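Side-chain contact in NAD-dependent aldehyde dehydrogenase (Burkholderia multivorans, PDB 5UJU), which probably oxidises aldehydes with NAD as the electron acceptor, as expected of a member of the aldehyde dehydrogenase family: residues D411-V416 with Q454-P459. Numbering follows the deposited sequence.
Sequences DAARAV and QEWFGP. With NA (sodium ion), chain C.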
loop_
_atom_site.group_PDB
_atom_site.type_symbol
_atom_site.label_atom_id
_atom_site.label_comp_id
_atom_site.label_asym_id
_atom_site.label_seq_id
_atom_site.Cartn_x
_atom_site.Cartn_y
_atom_site.Cartn_z
ATOM N N ASP A 411 6.457 20.871 34.150
ATOM C CA ASP A 411 5.922 21.205 35.464
ATOM C C ASP A 411 4.713 20.345 35.809
ATOM O O ASP A 411 4.527 19.974 36.974
ATOM C CB ASP A 411 5.568 22.686 35.557
ATOM C CG ASP A 411 5.262 23.111 36.992
ATOM O OD1 ASP A 411 6.185 23.057 37.838
ATOM O OD2 ASP A 411 4.101 23.479 37.282
ATOM N N ALA A 412 3.881 20.006 34.817
ATOM C CA ALA A 412 2.791 19.071 35.085
ATOM C C ALA A 412 3.332 17.718 35.542
ATOM O O ALA A 412 2.803 17.112 36.482
ATOM C CB ALA A 412 1.911 18.908 33.848
ATOM N N ALA A 413 4.401 17.239 34.897
ATOM C CA ALA A 413 4.953 15.933 35.242
ATOM C C ALA A 413 5.543 15.910 36.651
ATOM O O ALA A 413 5.566 14.848 37.287
ATOM C CB ALA A 413 6.010 15.522 34.213
ATOM N N ARG A 414 6.016 17.056 37.159
ATOM C CA ARG A 414 6.595 17.093 38.500
ATOM C C ARG A 414 5.633 16.566 39.557
ATOM O O ARG A 414 6.058 15.940 40.533
ATOM C CB ARG A 414 7.032 18.509 38.866
ATOM C CG ARG A 414 8.368 18.918 38.318
ATOM C CD ARG A 414 8.801 20.258 38.899
ATOM N NE ARG A 414 10.100 20.667 38.372
ATOM C CZ ARG A 414 10.270 21.621 37.463
ATOM N NH1 ARG A 414 9.222 22.277 36.990
ATOM N NH2 ARG A 414 11.487 21.925 37.030
ATOM N N ALA A 415 4.341 16.818 39.395
ATOM C CA ALA A 415 3.366 16.429 40.403
ATOM C C ALA A 415 3.009 14.950 40.356
ATOM O O ALA A 415 2.273 14.485 41.232
ATOM C CB ALA A 415 2.090 17.260 40.245
ATOM N N VAL A 416 3.520 14.199 39.385
ATOM C CA VAL A 416 2.934 12.902 39.070
ATOM C C VAL A 416 3.467 11.759 39.939
ATOM O O VAL A 416 2.711 10.837 40.273
ATOM C CB VAL A 416 3.131 12.623 37.570
ATOM C CG1 VAL A 416 3.436 11.159 37.303
ATOM C CG2 VAL A 416 1.892 13.059 36.809
ATOM N N GLN A 454 0.560 7.624 28.850
ATOM C CA GLN A 454 0.371 8.864 28.118
ATOM C C GLN A 454 1.706 9.282 27.528
ATOM O O GLN A 454 2.774 8.885 27.998
ATOM C CB GLN A 454 -0.144 9.996 29.007
ATOM C CG GLN A 454 -1.322 9.679 29.887
ATOM C CD GLN A 454 -1.550 10.789 30.884
ATOM O OE1 GLN A 454 -1.366 11.966 30.565
ATOM N NE2 GLN A 454 -1.920 10.428 32.102
ATOM N N GLU A 455 1.642 10.070 26.474
ATOM C CA GLU A 455 2.860 10.612 25.909
ATOM C C GLU A 455 3.168 11.933 26.607
ATOM O O GLU A 455 2.279 12.762 26.821
ATOM C CB GLU A 455 2.717 10.758 24.392
ATOM C CG GLU A 455 4.008 11.066 23.654
ATOM C CD GLU A 455 3.933 12.346 22.841
ATOM O OE1 GLU A 455 2.809 12.819 22.569
ATOM O OE2 GLU A 455 5.004 12.870 22.469
ATOM N N TRP A 456 4.401 12.074 27.059
ATOM C CA TRP A 456 4.861 13.288 27.724
ATOM C C TRP A 456 5.973 13.844 26.849
ATOM O O TRP A 456 7.140 13.464 26.998
ATOM C CB TRP A 456 5.363 12.981 29.128
ATOM C CG TRP A 456 4.304 12.456 30.032
ATOM C CD1 TRP A 456 3.846 11.170 30.101
ATOM C CD2 TRP A 456 3.559 13.201 30.999
ATOM N NE1 TRP A 456 2.869 11.065 31.064
ATOM C CE2 TRP A 456 2.669 12.299 31.626
ATOM C CE3 TRP A 456 3.561 14.538 31.401
ATOM C CZ2 TRP A 456 1.789 12.698 32.632
ATOM C CZ3 TRP A 456 2.687 14.935 32.398
ATOM C CH2 TRP A 456 1.810 14.019 33.001
ATOM N N PHE A 457 5.638 14.775 25.972
ATOM C CA PHE A 457 6.635 15.240 25.021
ATOM C C PHE A 457 7.607 16.175 25.719
ATOM O O PHE A 457 7.200 17.131 26.387
ATOM C CB PHE A 457 5.991 15.929 23.822
ATOM C CG PHE A 457 6.992 16.451 22.841
ATOM C CD1 PHE A 457 7.692 15.573 22.019
ATOM C CD2 PHE A 457 7.251 17.809 22.746
ATOM C CE1 PHE A 457 8.631 16.050 21.099
ATOM C CE2 PHE A 457 8.191 18.292 21.835
ATOM C CZ PHE A 457 8.880 17.405 21.016
ATOM N N GLY A 458 8.892 15.884 25.582
ATOM C CA GLY A 458 9.905 16.649 26.257
ATOM C C GLY A 458 10.787 15.747 27.089
ATOM O O GLY A 458 10.691 14.517 27.026
ATOM N N PRO A 459 11.675 16.342 27.876
ATOM C CA PRO A 459 12.683 15.557 28.621
ATOM C C PRO A 459 12.120 15.000 29.922
ATOM O O PRO A 459 12.509 15.390 31.018
ATOM C CB PRO A 459 13.789 16.592 28.858
ATOM C CG PRO A 459 13.028 17.885 29.010
ATOM C CD PRO A 459 11.843 17.792 28.068
HETATM NA NA NA C . 10.756 12.119 25.693
HETATM O O HOH W 1 8.885 11.530 27.245
HETATM O O HOH W 2 9.238 13.535 24.154
HETATM O O HOH W 3 10.386 9.801 24.569
HETATM O O HOH W 4 12.307 11.008 27.660
#
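The closest CA atoms across the contact, those of Ala413 and Trp456, are 8.0 Å apart, and between these two segments, the end of helix 404-414 and the loop leading into strand 460-466 of the aldehyde dehydrogenase fold, the gap is bridged by one indole. That strand belongs to the seven-stranded mixed sheet that also holds strand 440-445, on which Ala413 (at Leu442) and Val416 (at Leu444) rest. With CG anti to its own carbonyl carbon (chi1 -64°), Trp456 sends its six-membered ring toward the helix. Ala413 CB and CA each lie 3.8 Å from CZ3 of that ring, and Val416 CG2 stands 3.9 Å from CH2, so two adjacent ring carbons each meet an aliphatic group, both coming at the indole obliquely; Ala412 CB adds a looser touch at 4.3 Å from CZ3. No hydrogen bond crosses between the segments, and the grip is apolar. The ring's polar corner is held elsewhere, NE1 bonding to Lys451 O, while Phe462 meets the indole edge-to-face. On the helix, Arg414 turns to Asp411 in a salt bridge and also pairs with Asp422. The same loop carries a sodium site, which Gly348 O completes: a water bound to the ion lies 2.6 Å from Trp456 O, and Gly458 O binds the sodium directly at 2.7 Å.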